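Local coordinates for probable porin (Pseudomonas aeruginosa, PDB 4FT6), which probably forms a channel across the outer membrane through which small solutes diffuse into the periplasm, at residues E249-T254 against R272-D277; D181-L186 against A204-I209. All coordinates share one frame; numbering follows the deposited sequence.

Contact 1: residues E249-T254 against R272-D277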
ATOM      1  N   GLU A 249     -16.027  16.109   2.870  1.00 71.60           N
ATOM      2  CA  GLU A 249     -15.138  17.247   3.038  1.00 67.70           C
ATOM      3  C   GLU A 249     -13.887  16.827   3.797  1.00 61.41           C
ATOM      4  O   GLU A 249     -13.878  16.815   5.032  1.00 59.80           O
ATOM      5  CB  GLU A 249     -15.852  18.373   3.792  1.00 67.54           C
ATOM      6  CG  GLU A 249     -15.044  19.660   3.923  1.00 77.55           C
ATOM      7  CD  GLU A 249     -15.532  20.551   5.066  1.00 89.91           C
ATOM      8  OE1 GLU A 249     -15.764  20.034   6.181  1.00 89.71           O
ATOM      9  OE2 GLU A 249     -15.680  21.773   4.854  1.00101.64           O
ATOM     10  N   ASN A 250     -12.836  16.467   3.070  1.00 56.90           N
ATOM     11  CA  ASN A 250     -11.537  16.275   3.708  1.00 59.79           C
ATOM     12  C   ASN A 250     -10.396  16.921   2.936  1.00 63.29           C
ATOM     13  O   ASN A 250     -10.361  16.904   1.702  1.00 67.77           O
ATOM     14  CB  ASN A 250     -11.243  14.797   3.988  1.00 55.30           C
ATOM     15  CG  ASN A 250      -9.848  14.569   4.578  1.00 59.08           C
ATOM     16  OD1 ASN A 250      -8.893  14.265   3.849  1.00 61.19           O
ATOM     17  ND2 ASN A 250      -9.731  14.697   5.906  1.00 53.96           N
ATOM     18  N   ARG A 251      -9.491  17.524   3.694  1.00 62.57           N
ATOM     19  CA  ARG A 251      -8.217  18.001   3.196  1.00 64.48           C
ATOM     20  C   ARG A 251      -7.276  17.188   4.078  1.00 65.30           C
ATOM     21  O   ARG A 251      -7.542  17.019   5.272  1.00 69.47           O
ATOM     22  CB  ARG A 251      -8.101  19.525   3.415  1.00 62.25           C
ATOM     23  CG  ARG A 251      -6.778  20.188   2.984  1.00 72.93           C
ATOM     24  CD  ARG A 251      -6.867  21.750   2.805  1.00110.87           C
ATOM     25  NE  ARG A 251      -7.334  22.503   3.980  1.00111.09           N
ATOM     26  CZ  ARG A 251      -6.596  23.347   4.710  1.00102.63           C
ATOM     27  NH1 ARG A 251      -5.321  23.576   4.418  1.00 97.38           N
ATOM     28  NH2 ARG A 251      -7.141  23.970   5.746  1.00 95.30           N
ATOM     29  N   ALA A 252      -6.228  16.614   3.499  1.00 57.16           N
ATOM     30  CA  ALA A 252      -5.316  15.789   4.285  1.00 55.16           C
ATOM     31  C   ALA A 252      -3.873  16.119   3.940  1.00 61.55           C
ATOM     32  O   ALA A 252      -3.444  15.927   2.798  1.00 63.71           O
ATOM     33  CB  ALA A 252      -5.592  14.312   4.041  1.00 59.78           C
ATOM     34  N   LEU A 253      -3.125  16.609   4.928  1.00 65.69           N
ATOM     35  CA  LEU A 253      -1.734  17.012   4.722  1.00 66.31           C
ATOM     36  C   LEU A 253      -0.768  16.002   5.329  1.00 65.19           C
ATOM     37  O   LEU A 253      -1.040  15.422   6.390  1.00 65.88           O
ATOM     38  CB  LEU A 253      -1.494  18.388   5.345  1.00 70.65           C
ATOM     39  CG  LEU A 253      -0.080  18.979   5.406  1.00 66.94           C
ATOM     40  CD1 LEU A 253       0.334  19.610   4.085  1.00 65.90           C
ATOM     41  CD2 LEU A 253      -0.012  20.010   6.518  1.00 66.49           C
ATOM     42  N   THR A 254       0.358  15.798   4.651  1.00 63.50           N
ATOM     43  CA  THR A 254       1.402  14.898   5.115  1.00 59.09           C
ATOM     44  C   THR A 254       2.725  15.437   4.608  1.00 59.41           C
ATOM     45  O   THR A 254       2.773  16.118   3.584  1.00 64.09           O
ATOM     46  CB  THR A 254       1.208  13.447   4.591  1.00 53.49           C
ATOM     47  OG1 THR A 254       2.376  12.670   4.884  1.00 62.17           O
ATOM     48  CG2 THR A 254       0.991  13.436   3.078  1.00 56.12           C
ATOM     49  N   ARG A 272      -1.906  15.822   9.097  1.00 58.20           N
ATOM     50  CA  ARG A 272      -3.116  16.410   9.664  1.00 58.37           C
ATOM     51  C   ARG A 272      -4.349  16.272   8.770  1.00 62.61           C
ATOM     52  O   ARG A 272      -4.286  16.462   7.553  1.00 67.77           O
ATOM     53  CB  ARG A 272      -2.884  17.874  10.031  1.00 63.17           C
ATOM     54  CG  ARG A 272      -4.113  18.556  10.590  1.00 61.49           C
ATOM     55  CD  ARG A 272      -3.762  19.899  11.145  1.00 54.87           C
ATOM     56  NE  ARG A 272      -4.911  20.623  11.683  1.00 59.55           N
ATOM     57  CZ  ARG A 272      -4.812  21.775  12.343  1.00 68.10           C
ATOM     58  NH1 ARG A 272      -3.622  22.326  12.547  1.00 68.59           N
ATOM     59  NH2 ARG A 272      -5.902  22.372  12.809  1.00 68.71           N
ATOM     60  N   MET A 273      -5.465  15.928   9.401  1.00 64.06           N
ATOM     61  CA  MET A 273      -6.758  15.749   8.752  1.00 61.62           C
ATOM     62  C   MET A 273      -7.591  17.036   8.964  1.00 65.55           C
ATOM     63  O   MET A 273      -7.808  17.462  10.106  1.00 65.27           O
ATOM     64  CB  MET A 273      -7.469  14.577   9.435  1.00 59.51           C
ATOM     65  CG  MET A 273      -7.714  13.315   8.595  1.00 68.62           C
ATOM     66  SD  MET A 273      -6.452  12.830   7.403  1.00 71.21           S
ATOM     67  CE  MET A 273      -5.083  12.432   8.481  1.00110.55           C
ATOM     68  N   TYR A 274      -8.049  17.664   7.884  1.00 57.63           N
ATOM     69  CA  TYR A 274      -8.887  18.858   8.002  1.00 52.30           C
ATOM     70  C   TYR A 274     -10.274  18.600   7.435  1.00 56.96           C
ATOM     71  O   TYR A 274     -10.420  17.848   6.453  1.00 56.97           O
ATOM     72  CB  TYR A 274      -8.289  20.040   7.219  1.00 61.25           C
ATOM     73  CG  TYR A 274      -6.865  20.433   7.554  1.00 65.94           C
ATOM     74  CD1 TYR A 274      -5.787  19.756   6.996  1.00 68.60           C
ATOM     75  CD2 TYR A 274      -6.597  21.506   8.390  1.00 71.30           C
ATOM     76  CE1 TYR A 274      -4.478  20.122   7.284  1.00 73.42           C
ATOM     77  CE2 TYR A 274      -5.282  21.886   8.683  1.00 71.99           C
ATOM     78  CZ  TYR A 274      -4.233  21.186   8.120  1.00 74.03           C
ATOM     79  OH  TYR A 274      -2.930  21.523   8.385  1.00 74.07           O
ATOM     80  N   GLY A 275     -11.283  19.254   8.009  1.00 59.23           N
ATOM     81  CA  GLY A 275     -12.638  19.165   7.488  1.00 59.76           C
ATOM     82  C   GLY A 275     -13.533  18.238   8.291  1.00 65.30           C
ATOM     83  O   GLY A 275     -13.088  17.602   9.260  1.00 71.29           O
ATOM     84  N   ASP A 276     -14.796  18.153   7.882  1.00 62.98           N
ATOM     85  CA  ASP A 276     -15.783  17.329   8.572  1.00 67.66           C
ATOM     86  C   ASP A 276     -15.499  15.840   8.484  1.00 65.84           C
ATOM     87  O   ASP A 276     -16.009  15.069   9.282  1.00 74.04           O
ATOM     88  CB  ASP A 276     -17.178  17.615   8.024  1.00 69.00           C
ATOM     89  CG  ASP A 276     -17.801  18.828   8.658  1.00 89.47           C
ATOM     90  OD1 ASP A 276     -17.633  18.995   9.886  1.00 99.66           O
ATOM     91  OD2 ASP A 276     -18.441  19.619   7.937  1.00 97.54           O
ATOM     92  N   ASP A 277     -14.688  15.445   7.512  1.00 62.20           N
ATOM     93  CA  ASP A 277     -14.391  14.035   7.279  1.00 58.70           C
ATOM     94  C   ASP A 277     -12.893  13.808   7.351  1.00 58.67           C
ATOM     95  O   ASP A 277     -12.104  14.716   7.063  1.00 57.32           O
ATOM     96  CB  ASP A 277     -14.889  13.592   5.901  1.00 54.97           C
ATOM     97  CG  ASP A 277     -16.394  13.640   5.776  1.00 66.38           C
ATOM     98  OD1 ASP A 277     -17.070  12.777   6.385  1.00 70.76           O
ATOM     99  OD2 ASP A 277     -16.905  14.524   5.048  1.00 71.07           O
TER
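Arg251 and Tyr274 form a hydrogen-bonded antiparallel pair, as do Leu253 and Arg272, and Ala252 faces Met273 in the non-hydrogen-bonded pair between them, on short strand axes 4.7 Å apart. These are the two arms of a β-hairpin in the wall of the porin β-barrel, taken at the end away from its turn. Tyr274 is held from both faces, by Arg251 across the sheet and by Arg272 of its own strand: the Arg251 guanidinium lies flat on one ring face, planes 20° apart, a cation-pi stack with Arg251 CZ 4.2 Å from the Tyr274 ring centroid. CG of Arg272 sits on the opposite face. Leu253 runs alongside, its CB at the ring edge 4.0 Å from Tyr274 CE1. The other side of the sheet is plainer, Ala252 CB meeting Met273 SD and both side chains touching Met279 of the following loop. Beyond the strand the backbone bends at Gly275, whose positive phi of 102° suits glycine, and polar groups take over. Glu249 is gripped three times: its N and O bond the side chain and N of Asp277, and OE1 accepts from Asp276 N at 2.7 Å. The other carboxylate oxygen of Asp277, OD1, forms a salt bridge with Arg175. CG of Asn250 is anti to the backbone N (chi1 176°), which carries ND2 across to Asp277 O at 2.6 Å, nearly in the amide plane of Asn250.

Contact 2: residues D181-L186 against A204-I209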
ATOM      1  N   ASP A 181     -18.963   1.811 -10.328  1.00 68.68           N
ATOM      2  CA  ASP A 181     -18.415   1.172 -11.526  1.00 67.74           C
ATOM      3  C   ASP A 181     -17.188   1.902 -12.025  1.00 57.42           C
ATOM      4  O   ASP A 181     -16.362   1.338 -12.727  1.00 53.73           O
ATOM      5  CB  ASP A 181     -19.411   1.303 -12.685  1.00 71.64           C
ATOM      6  CG  ASP A 181     -20.439   0.231 -12.695  1.00 81.38           C
ATOM      7  OD1 ASP A 181     -21.418   0.356 -11.933  1.00 90.94           O
ATOM      8  OD2 ASP A 181     -20.296  -0.722 -13.494  1.00 90.23           O
ATOM      9  N   ARG A 182     -17.086   3.184 -11.719  1.00 52.81           N
ATOM     10  CA  ARG A 182     -16.145   3.994 -12.467  1.00 54.16           C
ATOM     11  C   ARG A 182     -15.220   4.832 -11.595  1.00 57.70           C
ATOM     12  O   ARG A 182     -15.653   5.755 -10.889  1.00 63.38           O
ATOM     13  CB  ARG A 182     -16.906   4.854 -13.496  1.00 56.77           C
ATOM     14  CG  ARG A 182     -16.576   4.507 -14.951  1.00 62.61           C
ATOM     15  CD  ARG A 182     -17.777   4.078 -15.759  1.00 59.69           C
ATOM     16  NE  ARG A 182     -17.716   2.655 -16.075  1.00 70.96           N
ATOM     17  CZ  ARG A 182     -18.684   1.977 -16.675  1.00 67.34           C
ATOM     18  NH1 ARG A 182     -19.798   2.586 -17.030  1.00 76.01           N
ATOM     19  NH2 ARG A 182     -18.537   0.692 -16.910  1.00 72.03           N
ATOM     20  N   PHE A 183     -13.936   4.494 -11.644  1.00 56.79           N
ATOM     21  CA  PHE A 183     -12.919   5.302 -10.988  1.00 51.14           C
ATOM     22  C   PHE A 183     -11.956   5.849 -12.045  1.00 56.98           C
ATOM     23  O   PHE A 183     -11.140   5.088 -12.588  1.00 56.22           O
ATOM     24  CB  PHE A 183     -12.155   4.480  -9.940  1.00 49.65           C
ATOM     25  CG  PHE A 183     -11.045   5.247  -9.249  1.00 55.37           C
ATOM     26  CD1 PHE A 183     -11.334   6.179  -8.251  1.00 57.78           C
ATOM     27  CD2 PHE A 183      -9.714   5.045  -9.596  1.00 54.38           C
ATOM     28  CE1 PHE A 183     -10.294   6.903  -7.604  1.00 56.56           C
ATOM     29  CE2 PHE A 183      -8.672   5.750  -8.946  1.00 53.59           C
ATOM     30  CZ  PHE A 183      -8.968   6.679  -7.949  1.00 53.58           C
ATOM     31  N   ASP A 184     -12.054   7.154 -12.335  1.00 55.22           N
ATOM     32  CA  ASP A 184     -11.244   7.800 -13.372  1.00 51.34           C
ATOM     33  C   ASP A 184     -10.198   8.723 -12.756  1.00 57.95           C
ATOM     34  O   ASP A 184     -10.490   9.488 -11.825  1.00 54.11           O
ATOM     35  CB  ASP A 184     -12.138   8.615 -14.315  1.00 63.93           C
ATOM     36  CG  ASP A 184     -13.104   7.752 -15.108  1.00 74.11           C
ATOM     37  OD1 ASP A 184     -12.637   6.990 -15.979  1.00 80.47           O
ATOM     38  OD2 ASP A 184     -14.328   7.844 -14.877  1.00 79.11           O
ATOM     39  N   TYR A 185      -8.976   8.654 -13.277  1.00 58.79           N
ATOM     40  CA  TYR A 185      -7.906   9.517 -12.782  1.00 56.92           C
ATOM     41  C   TYR A 185      -7.038  10.107 -13.893  1.00 62.05           C
ATOM     42  O   TYR A 185      -7.025   9.625 -15.031  1.00 59.37           O
ATOM     43  CB  TYR A 185      -7.012   8.759 -11.796  1.00 53.96           C
ATOM     44  CG  TYR A 185      -6.195   7.658 -12.440  1.00 54.18           C
ATOM     45  CD1 TYR A 185      -6.738   6.396 -12.667  1.00 51.95           C
ATOM     46  CD2 TYR A 185      -4.885   7.878 -12.829  1.00 53.84           C
ATOM     47  CE1 TYR A 185      -5.975   5.375 -13.257  1.00 52.87           C
ATOM     48  CE2 TYR A 185      -4.123   6.869 -13.418  1.00 54.90           C
ATOM     49  CZ  TYR A 185      -4.672   5.625 -13.630  1.00 55.19           C
ATOM     50  OH  TYR A 185      -3.900   4.643 -14.212  1.00 54.75           O
ATOM     51  N   LEU A 186      -6.308  11.152 -13.530  1.00 67.58           N
ATOM     52  CA  LEU A 186      -5.317  11.774 -14.394  1.00 67.41           C
ATOM     53  C   LEU A 186      -4.169  12.217 -13.509  1.00 69.20           C
ATOM     54  O   LEU A 186      -4.391  12.714 -12.393  1.00 65.76           O
ATOM     55  CB  LEU A 186      -5.902  12.993 -15.104  1.00 65.70           C
ATOM     56  CG  LEU A 186      -6.876  12.674 -16.234  1.00 70.60           C
ATOM     57  CD1 LEU A 186      -7.588  13.940 -16.679  1.00 73.67           C
ATOM     58  CD2 LEU A 186      -6.114  12.056 -17.385  1.00 65.35           C
ATOM     59  N   ALA A 204      -8.671  12.433  -9.181  1.00 51.64           N
ATOM     60  CA  ALA A 204      -9.390  11.185  -9.328  1.00 54.80           C
ATOM     61  C   ALA A 204     -10.855  11.419  -9.051  1.00 57.99           C
ATOM     62  O   ALA A 204     -11.227  12.318  -8.283  1.00 52.67           O
ATOM     63  CB  ALA A 204      -8.832  10.121  -8.406  1.00 56.53           C
ATOM     64  N   ARG A 205     -11.680  10.590  -9.676  1.00 59.98           N
ATOM     65  CA  ARG A 205     -13.117  10.752  -9.639  1.00 59.63           C
ATOM     66  C   ARG A 205     -13.778   9.404  -9.410  1.00 62.67           C
ATOM     67  O   ARG A 205     -13.902   8.602 -10.351  1.00 67.89           O
ATOM     68  CB  ARG A 205     -13.577  11.302 -10.985  1.00 67.93           C
ATOM     69  CG  ARG A 205     -15.045  11.664 -11.061  1.00 83.35           C
ATOM     70  CD  ARG A 205     -15.206  13.159 -10.877  1.00102.41           C
ATOM     71  NE  ARG A 205     -14.408  13.924 -11.835  1.00111.97           N
ATOM     72  CZ  ARG A 205     -14.456  15.246 -11.962  1.00116.44           C
ATOM     73  NH1 ARG A 205     -15.271  15.960 -11.196  1.00115.10           N
ATOM     74  NH2 ARG A 205     -13.692  15.853 -12.860  1.00119.42           N
ATOM     75  N   LEU A 206     -14.202   9.137  -8.176  1.00 53.48           N
ATOM     76  CA  LEU A 206     -15.018   7.949  -7.931  1.00 51.92           C
ATOM     77  C   LEU A 206     -16.476   8.290  -8.223  1.00 58.82           C
ATOM     78  O   LEU A 206     -17.158   8.920  -7.402  1.00 60.97           O
ATOM     79  CB  LEU A 206     -14.860   7.454  -6.499  1.00 49.82           C
ATOM     80  CG  LEU A 206     -15.672   6.187  -6.291  1.00 54.23           C
ATOM     81  CD1 LEU A 206     -15.080   5.090  -7.171  1.00 57.28           C
ATOM     82  CD2 LEU A 206     -15.685   5.796  -4.835  1.00 54.39           C
ATOM     83  N   GLN A 207     -16.942   7.881  -9.401  1.00 66.46           N
ATOM     84  CA  GLN A 207     -18.224   8.341  -9.946  1.00 62.91           C
ATOM     85  C   GLN A 207     -19.361   8.379  -8.938  1.00 63.71           C
ATOM     86  O   GLN A 207     -19.641   7.379  -8.272  1.00 65.30           O
ATOM     87  CB  GLN A 207     -18.643   7.471 -11.130  1.00 60.83           C
ATOM     88  CG  GLN A 207     -20.017   7.806 -11.699  1.00 66.07           C
ATOM     89  CD  GLN A 207     -20.283   7.098 -13.010  1.00 72.44           C
ATOM     90  OE1 GLN A 207     -20.592   5.905 -13.036  1.00 79.96           O
ATOM     91  NE2 GLN A 207     -20.143   7.826 -14.110  1.00 75.89           N
ATOM     92  N   ASP A 208     -19.982   9.553  -8.830  1.00 59.94           N
ATOM     93  CA  ASP A 208     -21.137   9.796  -7.967  1.00 54.15           C
ATOM     94  C   ASP A 208     -20.856   9.685  -6.456  1.00 56.50           C
ATOM     95  O   ASP A 208     -21.763   9.761  -5.624  1.00 62.80           O
ATOM     96  CB  ASP A 208     -22.312   8.922  -8.411  1.00 56.28           C
ATOM     97  CG  ASP A 208     -23.056   9.510  -9.607  1.00 66.87           C
ATOM     98  OD1 ASP A 208     -23.305  10.741  -9.627  1.00 67.29           O
ATOM     99  OD2 ASP A 208     -23.388   8.741 -10.535  1.00 74.73           O
ATOM    100  N   ILE A 209     -19.590   9.551  -6.097  1.00 51.12           N
ATOM    101  CA  ILE A 209     -19.248   9.491  -4.694  1.00 61.07           C
ATOM    102  C   ILE A 209     -18.287  10.619  -4.300  1.00 58.63           C
ATOM    103  O   ILE A 209     -18.624  11.467  -3.461  1.00 51.42           O
ATOM    104  CB  ILE A 209     -18.681   8.105  -4.316  1.00 59.88           C
ATOM    105  CG1 ILE A 209     -19.754   7.045  -4.560  1.00 61.09           C
ATOM    106  CG2 ILE A 209     -18.217   8.097  -2.858  1.00 51.40           C
ATOM    107  CD1 ILE A 209     -19.292   5.597  -4.357  1.00 53.46           C
TER
HETATM  108  O   HOH W   1     -15.308   8.763 -12.629  1.00 71.90           O
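The Phe183 ring has Leu206 CD1 at its edge, near the ring plane and 4.0 Å from CD1 of Phe183. Ala204 CB approaches the same ring obliquely, 3.5 Å from Phe183 CZ. Phe183 CG stands anti to the backbone N (chi1 178°), which carries the ring across to the partner strand, where Leu206 crosses it at about a right angle. Tyr185, on the same side of the sheet, places CG between N and the carbonyl carbon (chi1 68°); its ring swings off and CB alone meets Ala204 CB. Ile282 and Tyr210 also touch Phe183, while Ile123 packs on Ala204. On the opposite side a water bridges Asp184 OD2 and Arg205 O, the latter 2.7 Å away. Arg205 O also accepts Asp184 N from above its carbonyl plane, and Asp184 OD1 is bound by Gln155. Past the last bridge Gln207 N still reaches Arg182 O at 2.9 Å, nearly along the C=O axis. Ile209 N then bonds back to Leu206 O, closing a type II β-turn that leads into the next strand, 210-223. Here the apolar face is packed under loops while Asp184 and Arg205 lie on the other; antiparallel neighbours joined by a short turn are what builds the wall of a porin β-barrel.

In the fold
Followed from the N terminus, the chain closes contact 2 first: 181-186 leads into strand 183-192, which turns and returns as strand 197-206. Strands 210-223 and 226-239 come next, and contact 1 then closes the hairpin of strands 249-261 and 264-274. The two loops thus lie in series, neither nested nor crossed, and each contact ties its hairpin at the end remote from the turn. The centres of contacts 1 and 2 are about 19 Å apart, and the two do not touch. Intermediaries link them: Arg175, just ahead of contact 2, pairs with Asp277, and Ile282, beyond contact 1, touches Phe183. Local strand pairing and the loops carrying Arg175 and Ile282 together join this part of the barrel.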